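Local coordinates for protein extracellular sialidase/neuraminidase, putative (Aspergillus fumigatus, PDB 2XZI) that acts as a Kdnase, a sialidase-family glycosidase that probably hydrolyses glycosides of the deaminated sialic acid Kdn, at residues 114-119 / 155-160; 108-113 / 214-219. All coordinates share one frame; numbering follows the deposited sequence. Where two conformers were deposited one is given.

Contact 1: 114-119 / 155-160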
# COMPACT_ATOMS: atom_id res chain seq x y z
N THR A 114 -2.79 16.65 -8.82
CA THR A 114 -1.47 16.04 -9.02
C THR A 114 -1.43 14.75 -8.18
O THR A 114 -1.76 14.76 -6.99
CB THR A 114 -0.33 16.95 -8.59
OG1 THR A 114 -0.27 18.07 -9.49
CG2 THR A 114 1.01 16.21 -8.63
N ILE A 115 -1.06 13.65 -8.82
CA ILE A 115 -0.84 12.43 -8.05
C ILE A 115 0.66 12.24 -7.84
O ILE A 115 1.41 12.02 -8.78
CB ILE A 115 -1.46 11.17 -8.69
CG1 ILE A 115 -2.95 11.38 -9.01
CG2 ILE A 115 -1.26 9.99 -7.73
CD1 ILE A 115 -3.21 11.76 -10.48
N TYR A 116 1.08 12.35 -6.58
CA TYR A 116 2.43 12.09 -6.21
C TYR A 116 2.61 10.61 -5.92
O TYR A 116 1.75 9.98 -5.32
CB TYR A 116 2.77 12.87 -4.95
CG TYR A 116 3.03 14.36 -5.11
CD1 TYR A 116 4.14 14.81 -5.82
CD2 TYR A 116 2.21 15.28 -4.48
CE1 TYR A 116 4.41 16.18 -5.92
CE2 TYR A 116 2.47 16.64 -4.57
CZ TYR A 116 3.56 17.06 -5.29
OH TYR A 116 3.86 18.42 -5.36
N LEU A 117 3.73 10.05 -6.37
CA LEU A 117 4.06 8.67 -6.05
C LEU A 117 5.49 8.59 -5.52
O LEU A 117 6.47 8.77 -6.26
CB LEU A 117 3.84 7.75 -7.27
CG LEU A 117 4.22 6.28 -7.11
CD1 LEU A 117 3.20 5.56 -6.28
CD2 LEU A 117 4.27 5.66 -8.48
N PHE A 118 5.60 8.36 -4.22
CA PHE A 118 6.90 8.07 -3.63
C PHE A 118 7.24 6.60 -3.82
O PHE A 118 6.36 5.75 -3.80
CB PHE A 118 6.90 8.42 -2.14
CG PHE A 118 6.90 9.90 -1.85
CD1 PHE A 118 5.70 10.62 -1.76
CD2 PHE A 118 8.12 10.58 -1.68
CE1 PHE A 118 5.72 12.01 -1.52
CE2 PHE A 118 8.13 11.97 -1.43
CZ PHE A 118 6.93 12.67 -1.35
N LEU A 119 8.53 6.31 -4.01
CA LEU A 119 9.00 4.95 -4.31
C LEU A 119 10.35 4.74 -3.66
O LEU A 119 11.07 5.71 -3.44
CB LEU A 119 9.23 4.76 -5.82
CG LEU A 119 8.10 5.01 -6.80
CD1 LEU A 119 8.61 5.06 -8.24
CD2 LEU A 119 7.06 3.92 -6.65
N LEU A 155 10.72 10.25 -6.22
CA LEU A 155 9.39 10.83 -6.39
C LEU A 155 9.07 11.03 -7.85
O LEU A 155 9.84 11.64 -8.59
CB LEU A 155 9.30 12.17 -5.64
CG LEU A 155 7.96 12.90 -5.74
CD1 LEU A 155 6.81 12.14 -5.05
CD2 LEU A 155 8.10 14.32 -5.16
N THR A 156 7.92 10.50 -8.27
CA THR A 156 7.36 10.82 -9.58
C THR A 156 5.96 11.39 -9.36
O THR A 156 5.37 11.27 -8.27
CB THR A 156 7.35 9.58 -10.50
OG1 THR A 156 6.68 9.90 -11.73
CG2 THR A 156 6.65 8.40 -9.85
N GLU A 157 5.42 12.06 -10.37
CA GLU A 157 4.05 12.54 -10.28
C GLU A 157 3.38 12.53 -11.64
O GLU A 157 4.05 12.46 -12.67
CB GLU A 157 3.97 13.91 -9.61
CG GLU A 157 4.57 15.06 -10.40
CD GLU A 157 6.08 15.10 -10.35
OE1 GLU A 157 6.65 14.90 -9.26
OE2 GLU A 157 6.70 15.37 -11.40
N SER A 158 2.06 12.56 -11.59
CA SER A 158 1.25 12.66 -12.80
C SER A 158 0.36 13.88 -12.73
O SER A 158 -0.22 14.18 -11.69
CB SER A 158 0.41 11.39 -12.98
OG SER A 158 -0.52 11.52 -14.05
N ARG A 159 0.27 14.59 -13.86
CA ARG A 159 -0.58 15.78 -13.96
C ARG A 159 -1.81 15.52 -14.82
O ARG A 159 -2.61 16.43 -15.05
CB ARG A 159 0.18 16.95 -14.58
CG ARG A 159 1.58 17.19 -14.08
CD ARG A 159 1.61 17.63 -12.62
NE ARG A 159 2.97 18.01 -12.23
CZ ARG A 159 3.27 18.71 -11.13
NH1 ARG A 159 2.30 19.07 -10.28
NH2 ARG A 159 4.54 19.02 -10.87
N ASP A 160 -1.95 14.29 -15.31
CA ASP A 160 -3.01 13.93 -16.26
C ASP A 160 -3.79 12.69 -15.81
O ASP A 160 -4.08 11.78 -16.60
CB ASP A 160 -2.44 13.77 -17.67
CG ASP A 160 -1.34 12.72 -17.76
OD1 ASP A 160 -1.09 12.00 -16.76
OD2 ASP A 160 -0.71 12.60 -18.84

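Contact 2: 108-113 / 214-219. With NO2 (nitrite ion), chain H.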
# COMPACT_ATOMS: atom_id res chain seq x y z
N VAL A 108 -0.11 9.65 -3.10
CA VAL A 108 -1.04 10.56 -2.45
C VAL A 108 -1.58 11.53 -3.51
O VAL A 108 -0.82 12.07 -4.31
CB VAL A 108 -0.39 11.32 -1.25
CG1 VAL A 108 0.85 12.12 -1.67
CG2 VAL A 108 -1.44 12.18 -0.50
N VAL A 109 -2.89 11.73 -3.48
CA VAL A 109 -3.54 12.63 -4.40
C VAL A 109 -3.62 14.02 -3.76
O VAL A 109 -4.16 14.18 -2.67
CB VAL A 109 -4.95 12.14 -4.79
CG1 VAL A 109 -5.62 13.16 -5.74
CG2 VAL A 109 -4.91 10.74 -5.42
N ASP A 110 -3.05 15.01 -4.44
CA ASP A 110 -3.09 16.40 -3.95
C ASP A 110 -4.34 17.14 -4.43
O ASP A 110 -5.06 16.63 -5.30
CB ASP A 110 -1.81 17.15 -4.32
CG ASP A 110 -1.38 18.15 -3.25
OD1 ASP A 110 -2.23 18.58 -2.42
OD2 ASP A 110 -0.19 18.51 -3.24
N ASP A 111 -4.59 18.34 -3.88
CA ASP A 111 -5.86 19.07 -4.09
C ASP A 111 -6.11 19.47 -5.54
O ASP A 111 -7.26 19.64 -5.96
CB ASP A 111 -5.91 20.36 -3.26
CG ASP A 111 -5.75 20.13 -1.77
OD1 ASP A 111 -5.84 18.97 -1.30
OD2 ASP A 111 -5.53 21.13 -1.06
N ASP A 112 -5.02 19.67 -6.28
CA ASP A 112 -5.08 20.07 -7.69
C ASP A 112 -5.21 18.88 -8.62
O ASP A 112 -5.21 19.03 -9.84
CB ASP A 112 -3.81 20.86 -8.06
CG ASP A 112 -2.55 20.01 -7.97
OD1 ASP A 112 -2.48 19.11 -7.10
OD2 ASP A 112 -1.63 20.22 -8.79
N ASN A 113 -5.31 17.69 -8.02
CA ASN A 113 -5.24 16.40 -8.71
C ASN A 113 -3.87 15.97 -9.23
O ASN A 113 -3.78 15.01 -9.99
CB ASN A 113 -6.33 16.20 -9.78
CG ASN A 113 -6.66 14.74 -9.97
OD1 ASN A 113 -6.71 13.98 -9.00
ND2 ASN A 113 -6.87 14.34 -11.23
N GLY A 214 0.43 20.15 -5.44
CA GLY A 214 1.18 19.72 -6.61
C GLY A 214 2.48 20.47 -6.85
O GLY A 214 3.16 20.24 -7.84
N ASN A 215 2.82 21.37 -5.91
CA ASN A 215 4.11 22.08 -5.94
C ASN A 215 4.62 22.20 -4.50
O ASN A 215 5.08 23.27 -4.05
CB ASN A 215 4.02 23.46 -6.62
CG ASN A 215 4.17 23.39 -8.14
OD1 ASN A 215 5.29 23.32 -8.68
ND2 ASN A 215 3.05 23.44 -8.85
N ARG A 216 4.57 21.08 -3.79
CA ARG A 216 4.89 21.05 -2.37
C ARG A 216 6.36 21.15 -2.07
O ARG A 216 7.19 20.72 -2.86
CB ARG A 216 4.35 19.76 -1.74
CG ARG A 216 2.84 19.57 -1.88
CD ARG A 216 2.01 20.57 -1.08
NE ARG A 216 0.64 20.10 -1.04
CZ ARG A 216 -0.22 20.36 -0.06
NH1 ARG A 216 0.15 21.12 0.98
NH2 ARG A 216 -1.44 19.86 -0.12
N THR A 217 6.67 21.73 -0.92
CA THR A 217 7.99 21.59 -0.35
C THR A 217 7.95 20.50 0.71
O THR A 217 6.99 20.39 1.49
CB THR A 217 8.51 22.92 0.18
OG1 THR A 217 7.56 23.45 1.09
CG2 THR A 217 8.67 23.90 -0.98
N TRP A 218 8.98 19.68 0.72
CA TRP A 218 9.02 18.49 1.56
C TRP A 218 9.95 18.69 2.73
O TRP A 218 10.99 19.37 2.62
CB TRP A 218 9.45 17.25 0.76
CG TRP A 218 8.70 17.07 -0.52
CD1 TRP A 218 9.16 17.33 -1.79
CD2 TRP A 218 7.36 16.59 -0.67
NE1 TRP A 218 8.18 17.06 -2.71
CE2 TRP A 218 7.06 16.60 -2.06
CE3 TRP A 218 6.37 16.16 0.23
CZ2 TRP A 218 5.83 16.18 -2.57
CZ3 TRP A 218 5.12 15.75 -0.29
CH2 TRP A 218 4.88 15.76 -1.68
N SER A 219 9.59 18.09 3.86
CA SER A 219 10.50 18.04 5.01
C SER A 219 10.31 16.72 5.74
O SER A 219 9.37 15.96 5.44
CB SER A 219 10.25 19.22 5.94
OG SER A 219 8.94 19.18 6.45
N NO2 H . 7.98 18.56 10.55
O1 NO2 H . 6.59 18.75 10.97
O2 NO2 H . 8.24 19.32 9.33

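Contact 1: 114-119 / 155-160
Ile115 with Ser158 and Leu117 with Thr156 form the hydrogen-bonded pairs of an antiparallel ladder; Tyr116 with Glu157, between them, and Phe118 with Leu155, one step further on, are the non-hydrogen-bonded pairs. The short strand axes come within 4.7 Å and run at 157° to each other. All four N-H groups of the hydrogen-bonded pairs are used; Leu117 N to Thr156 O, at 2.8 Å, is the shortest bond.

On the aromatic face, Leu155 makes a CH-pi contact: its CD1 stands 3.6 Å from the centroid of the Phe118 ring and only 5° off the ring normal. CG anti to the backbone N (chi1 179°) starts the leucine chain on this course, and the same methyl carbon also lies 3.9 Å from Tyr116 CD1. Within 114-119, Thr114 CG2 lies over the centre of one face of the Tyr116 ring. On the other side of the sheet, Leu117 and Thr156 lie side by side, with Leu117 CB 3.9 Å from Thr156 CG2.

Beyond the ladder, Arg159 NH1 gives Thr114 OG1 a bent hydrogen bond of 2.9 Å, tilted from the guanidinium plane, and also bonds Gly214 O. Thr114 OG1 has a second partner in Asp112 OD2. Glu157 CG rests 3.6 Å above the guanidinium plane of Arg159, while Glu157 OE2 turns to Ser166 OG.

Ser158 opens an Asp-box sequence, the signature turn of sialidases; its OG bonds Thr164 O and Gly162 N. Strands 115-122 and 152-158 are the two inner strands of a four-stranded propeller blade, with strand 101-109 beyond one and 169-170 beyond the other. Leu117 packs on Leu70 of strand 68-74, and Phe118 on Ile200 of strand 198-202, reaching a different blade on each face.

Contact 2: 108-113 / 214-219
Asp110 and Arg216 meet tip to tip in a two-pronged salt bridge, their carboxylate and guanidinium planes only 10° apart. Arg216 NE bonds Asp110 OD2 at 2.8 Å, and Arg216 NH2 bonds Asp110 OD1 at 2.7 Å. Both oxygens use their syn lone pairs and both lie close to the guanidinium plane, so the side-on grip is nearly flat. Each oxygen takes one further donor. Gly214 N reaches Asp110 OD2 over 2.8 Å, arriving from above the carboxylate, 61° out of its plane; Asp111 N meets Asp110 OD1 on the anti side, also at 2.8 Å. Four N-H groups thus fix the rotation of a buried carboxylate, an environment that should help keep it ionised. The guanidinium is held further by a bond from Arg216 NH2 to Gly196 O.

A type I turn shapes the first segment, closed by Asn113 N to Asp110 O at 2.9 Å. In it, Asp112 has CG between the backbone N and the carbonyl carbon (chi1 65°), and its OD2 lies 3.6 Å from Gly214 CA while the same OD2 is hydrogen-bonded to Thr114 OG1.

Farther along 214-219, Arg216 CB sits 3.9 Å above the plane of the Trp218 ring, offset toward its rim. At the far end, Ser219 OG donates a 3.0 Å hydrogen bond to O2 of a nitrite ion, probably a crystallisation component, which Arg210 NH1 also holds.

The contact joins consecutive blades of the propeller: the turn linking strands 101-109 and 115-122 meets the chain leading into strand 217-222. Asp110, Arg216 and Trp218 all touch Leu198 of strand 198-202, and Trp218 meets Tyr116 and Phe118 edge-to-face across the blade boundary.

Contact 1 lies within one blade and contact 2 between that blade and the next, with centres about 9 Å apart. Strand 115-122 follows the turn of contact 2 directly, so both reach the same sheet, and contact 1 is nested in the chain loop that contact 2 closes. Contact 1 is mostly buried, Arg159 being its one exposed touching residue; contact 2 has a buried Asp110-Arg216-Gly214 centre with Asp111 and Asp112 exposed. Their chemistry differs accordingly: 538 Å² buried by a backbone ladder with mixed faces, aromatic and aliphatic groups beside Thr, Ser and Glu, against 210 Å² centred on one ion pair. Tyr116 bridges them, its backbone O bonding Val108 N and its OH bonding Arg216 N.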